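Local coordinates for SusD homolog (Bacteroides thetaiotaomicron, PDB 3SGH), which probably binds glycans at the outer membrane as a SusD-like lipoprotein built on an alpha-alpha superhelix, at residues S160-G165 with D180-L185. Residues are numbered along the deposited sequence; the frame is centred on the assembly and turned at random. Where two conformers were deposited one is given.
Sequences SAATFG and DCSKWL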
ATOM      1  N   SER A 160      -3.192 -27.645   2.303  1.00 23.54           N
ATOM      2  CA  SER A 160      -3.056 -28.943   2.901  1.00 26.03           C
ATOM      3  C   SER A 160      -2.753 -28.865   4.399  1.00 25.03           C
ATOM      4  O   SER A 160      -3.389 -29.565   5.231  1.00 25.54           O
ATOM      5  CB  SER A 160      -1.933 -29.701   2.182  1.00 26.75           C
ATOM      6  OG  SER A 160      -1.763 -30.944   2.807  1.00 33.77           O
ATOM      7  N   ALA A 161      -1.781 -28.032   4.752  1.00 24.31           N
ATOM      8  CA  ALA A 161      -1.381 -27.853   6.137  1.00 23.00           C
ATOM      9  C   ALA A 161      -2.582 -27.446   7.029  1.00 22.53           C
ATOM     10  O   ALA A 161      -2.716 -27.927   8.160  1.00 22.41           O
ATOM     11  CB  ALA A 161      -0.233 -26.801   6.217  1.00 22.66           C
ATOM     12  N   ALA A 162      -3.453 -26.584   6.519  1.00 22.12           N
ATOM     13  CA  ALA A 162      -4.572 -26.041   7.291  1.00 22.36           C
ATOM     14  C   ALA A 162      -5.553 -27.147   7.794  1.00 23.91           C
ATOM     15  O   ALA A 162      -6.201 -26.991   8.857  1.00 24.09           O
ATOM     16  CB  ALA A 162      -5.336 -24.991   6.455  1.00 21.78           C
ATOM     17  N   THR A 163      -5.666 -28.220   7.016  1.00 24.52           N
ATOM     18  CA  THR A 163      -6.601 -29.338   7.342  1.00 25.94           C
ATOM     19  C   THR A 163      -6.197 -30.032   8.651  1.00 28.08           C
ATOM     20  O   THR A 163      -7.049 -30.685   9.304  1.00 28.86           O
ATOM     21  CB  THR A 163      -6.723 -30.392   6.191  1.00 26.03           C
ATOM     22  OG1 THR A 163      -5.482 -31.099   6.011  1.00 24.15           O
ATOM     23  CG2 THR A 163      -7.139 -29.730   4.877  1.00 26.85           C
ATOM     24  N   PHE A 164      -4.920 -29.884   9.063  1.00 29.15           N
ATOM     25  CA  PHE A 164      -4.413 -30.606  10.243  1.00 30.11           C
ATOM     26  C   PHE A 164      -4.571 -29.813  11.520  1.00 30.11           C
ATOM     27  O   PHE A 164      -4.317 -30.361  12.598  1.00 32.63           O
ATOM     28  CB  PHE A 164      -2.947 -31.022  10.048  1.00 30.74           C
ATOM     29  CG  PHE A 164      -2.756 -31.978   8.934  1.00 33.14           C
ATOM     30  CD1 PHE A 164      -3.002 -33.334   9.120  1.00 36.95           C
ATOM     31  CD2 PHE A 164      -2.361 -31.543   7.693  1.00 35.46           C
ATOM     32  CE1 PHE A 164      -2.828 -34.231   8.073  1.00 37.76           C
ATOM     33  CE2 PHE A 164      -2.191 -32.432   6.658  1.00 37.18           C
ATOM     34  CZ  PHE A 164      -2.437 -33.770   6.842  1.00 37.08           C
ATOM     35  N   GLY A 165      -5.009 -28.549  11.424  1.00 28.63           N
ATOM     36  CA  GLY A 165      -5.080 -27.659  12.570  1.00 27.69           C
ATOM     37  C   GLY A 165      -3.838 -26.765  12.609  1.00 27.23           C
ATOM     38  O   GLY A 165      -2.971 -26.868  11.729  1.00 27.52           O
ATOM     39  N   ASP A 180      -1.778 -20.440  12.508  1.00 19.27           N
ATOM     40  CA  ASP A 180      -3.004 -20.858  11.885  1.00 19.96           C
ATOM     41  C   ASP A 180      -2.910 -20.733  10.353  1.00 19.82           C
ATOM     42  O   ASP A 180      -3.071 -19.630   9.786  1.00 18.60           O
ATOM     43  CB  ASP A 180      -4.171 -20.053  12.437  1.00 20.25           C
ATOM     44  CG  ASP A 180      -5.519 -20.557  11.938  1.00 22.57           C
ATOM     45  OD1 ASP A 180      -5.625 -21.252  10.874  1.00 22.96           O
ATOM     46  OD2 ASP A 180      -6.517 -20.249  12.619  1.00 25.77           O
ATOM     47  N   CYS A 181      -2.664 -21.856   9.683  1.00 19.80           N
ATOM     48  CA  CYS A 181      -2.525 -21.845   8.219  1.00 19.17           C
ATOM     49  C   CYS A 181      -3.811 -21.557   7.467  1.00 19.40           C
ATOM     50  O   CYS A 181      -3.745 -21.186   6.282  1.00 18.64           O
ATOM     51  CB  CYS A 181      -1.916 -23.157   7.703  1.00 18.49           C
ATOM     52  SG  CYS A 181      -0.157 -23.289   8.256  1.00 21.67           S
ATOM     53  N   SER A 182      -4.972 -21.714   8.101  1.00 19.90           N
ATOM     54  CA  SER A 182      -6.212 -21.290   7.449  0.50 20.24           C
ATOM     55  C   SER A 182      -6.263 -19.771   7.318  1.00 19.61           C
ATOM     56  O   SER A 182      -6.784 -19.269   6.347  1.00 19.75           O
ATOM     57  CB  SER A 182      -7.443 -21.796   8.197  0.50 20.78           C
ATOM     58  OG  SER A 182      -7.497 -23.202   8.092  0.50 22.91           O
ATOM     59  N   LYS A 183      -5.719 -19.051   8.295  1.00 19.47           N
ATOM     60  CA  LYS A 183      -5.660 -17.568   8.222  1.00 19.23           C
ATOM     61  C   LYS A 183      -4.634 -17.155   7.171  1.00 18.25           C
ATOM     62  O   LYS A 183      -4.897 -16.274   6.337  1.00 18.21           O
ATOM     63  CB  LYS A 183      -5.279 -16.941   9.543  1.00 18.64           C
ATOM     64  CG  LYS A 183      -6.272 -17.071  10.656  1.00 21.94           C
ATOM     65  CD  LYS A 183      -7.471 -16.154  10.505  1.00 25.22           C
ATOM     66  CE  LYS A 183      -8.481 -16.253  11.717  1.00 26.72           C
ATOM     67  NZ  LYS A 183      -7.964 -15.687  13.006  1.00 29.22           N
ATOM     68  N   TRP A 184      -3.489 -17.826   7.171  1.00 16.78           N
ATOM     69  CA  TRP A 184      -2.518 -17.542   6.125  1.00 16.03           C
ATOM     70  C   TRP A 184      -3.045 -17.858   4.718  1.00 15.82           C
ATOM     71  O   TRP A 184      -2.689 -17.190   3.738  1.00 17.31           O
ATOM     72  CB  TRP A 184      -1.200 -18.249   6.348  1.00 16.19           C
ATOM     73  CG  TRP A 184      -0.339 -17.620   7.381  1.00 16.02           C
ATOM     74  CD1 TRP A 184      -0.053 -18.117   8.604  1.00 16.18           C
ATOM     75  CD2 TRP A 184       0.345 -16.364   7.283  1.00 16.77           C
ATOM     76  NE1 TRP A 184       0.792 -17.267   9.284  1.00 17.65           N
ATOM     77  CE2 TRP A 184       1.039 -16.172   8.498  1.00 16.61           C
ATOM     78  CE3 TRP A 184       0.447 -15.391   6.279  1.00 17.96           C
ATOM     79  CZ2 TRP A 184       1.821 -15.053   8.738  1.00 18.33           C
ATOM     80  CZ3 TRP A 184       1.212 -14.264   6.534  1.00 17.59           C
ATOM     81  CH2 TRP A 184       1.889 -14.114   7.754  1.00 17.99           C
ATOM     82  N   LEU A 185      -3.903 -18.858   4.603  1.00 15.93           N
ATOM     83  CA  LEU A 185      -4.422 -19.229   3.272  1.00 16.83           C
ATOM     84  C   LEU A 185      -5.319 -18.124   2.741  1.00 16.47           C
ATOM     85  O   LEU A 185      -5.248 -17.787   1.572  1.00 16.53           O
ATOM     86  CB  LEU A 185      -5.172 -20.567   3.350  1.00 16.67           C
ATOM     87  CG  LEU A 185      -5.625 -21.166   2.006  1.00 20.20           C
ATOM     88  CD1 LEU A 185      -4.455 -21.557   1.140  1.00 19.21           C
ATOM     89  CD2 LEU A 185      -6.570 -22.403   2.273  1.00 19.74           C
TER
HETATM   90  O   HOH W   1      -5.870 -24.375  10.436  1.00 39.92           O
HETATM   91  O   HOH W   2      -3.155 -24.448  10.411  1.00 27.43           O
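Ala162 sets its methyl directly against the first turn of helix 181-198, and three measurements locate it there. Its CB lies 4.1 Å from Cys181 CB and 3.9 Å from Cys181 C. Ser182 N follows at 3.7 Å from the same Ala162 CB, so the methyl lies against both the side chain and the backbone of Cys181, near the start of Ser182. The closeness of the main chains agrees with this: the CA atoms of Ala162 and Cys181, 4.8 Å apart, make the closest CA approach of the two segments. Cys181 points its CB toward Ala162, while its sulfur, anti to the carbonyl carbon (chi1 -68°), is carried toward Ala161, one residue before Ala162, where SG meets Ala161 CB at 4.1 Å. The same cysteine adds apolar contacts to Val100 of helix 100-120 and Leu158 of helix 140-162.

No direct hydrogen bond joins the segments; the polar side is bridged by two waters. One donates to Ala162 O and to Asp180 OD1; its further bond to Ser182 OG is doubtful, resting on one of two conformers of that serine. The second water accepts from Cys181 N at 2.7 Å and donates weakly to Gly165 O. Asp180 is the N-cap of helix 181-198: its OD1 receives Ser182 N at 2.9 Å with an N-H...O angle of 129°, a weak bond, and also Lys183 N, a longer bond that is likewise weak.

The contact thus joins the C-terminal end of helix 140-162 to the N-terminal end of helix 181-198 within the alpha-helical SusD-like fold. Its chemistry implies a small apolar seam flanked by water, in which one solvent molecule links Ala162 O to the capping carboxylate of Asp180 and another links Gly165 O, in the turn after the helix, to the amide of Cys181.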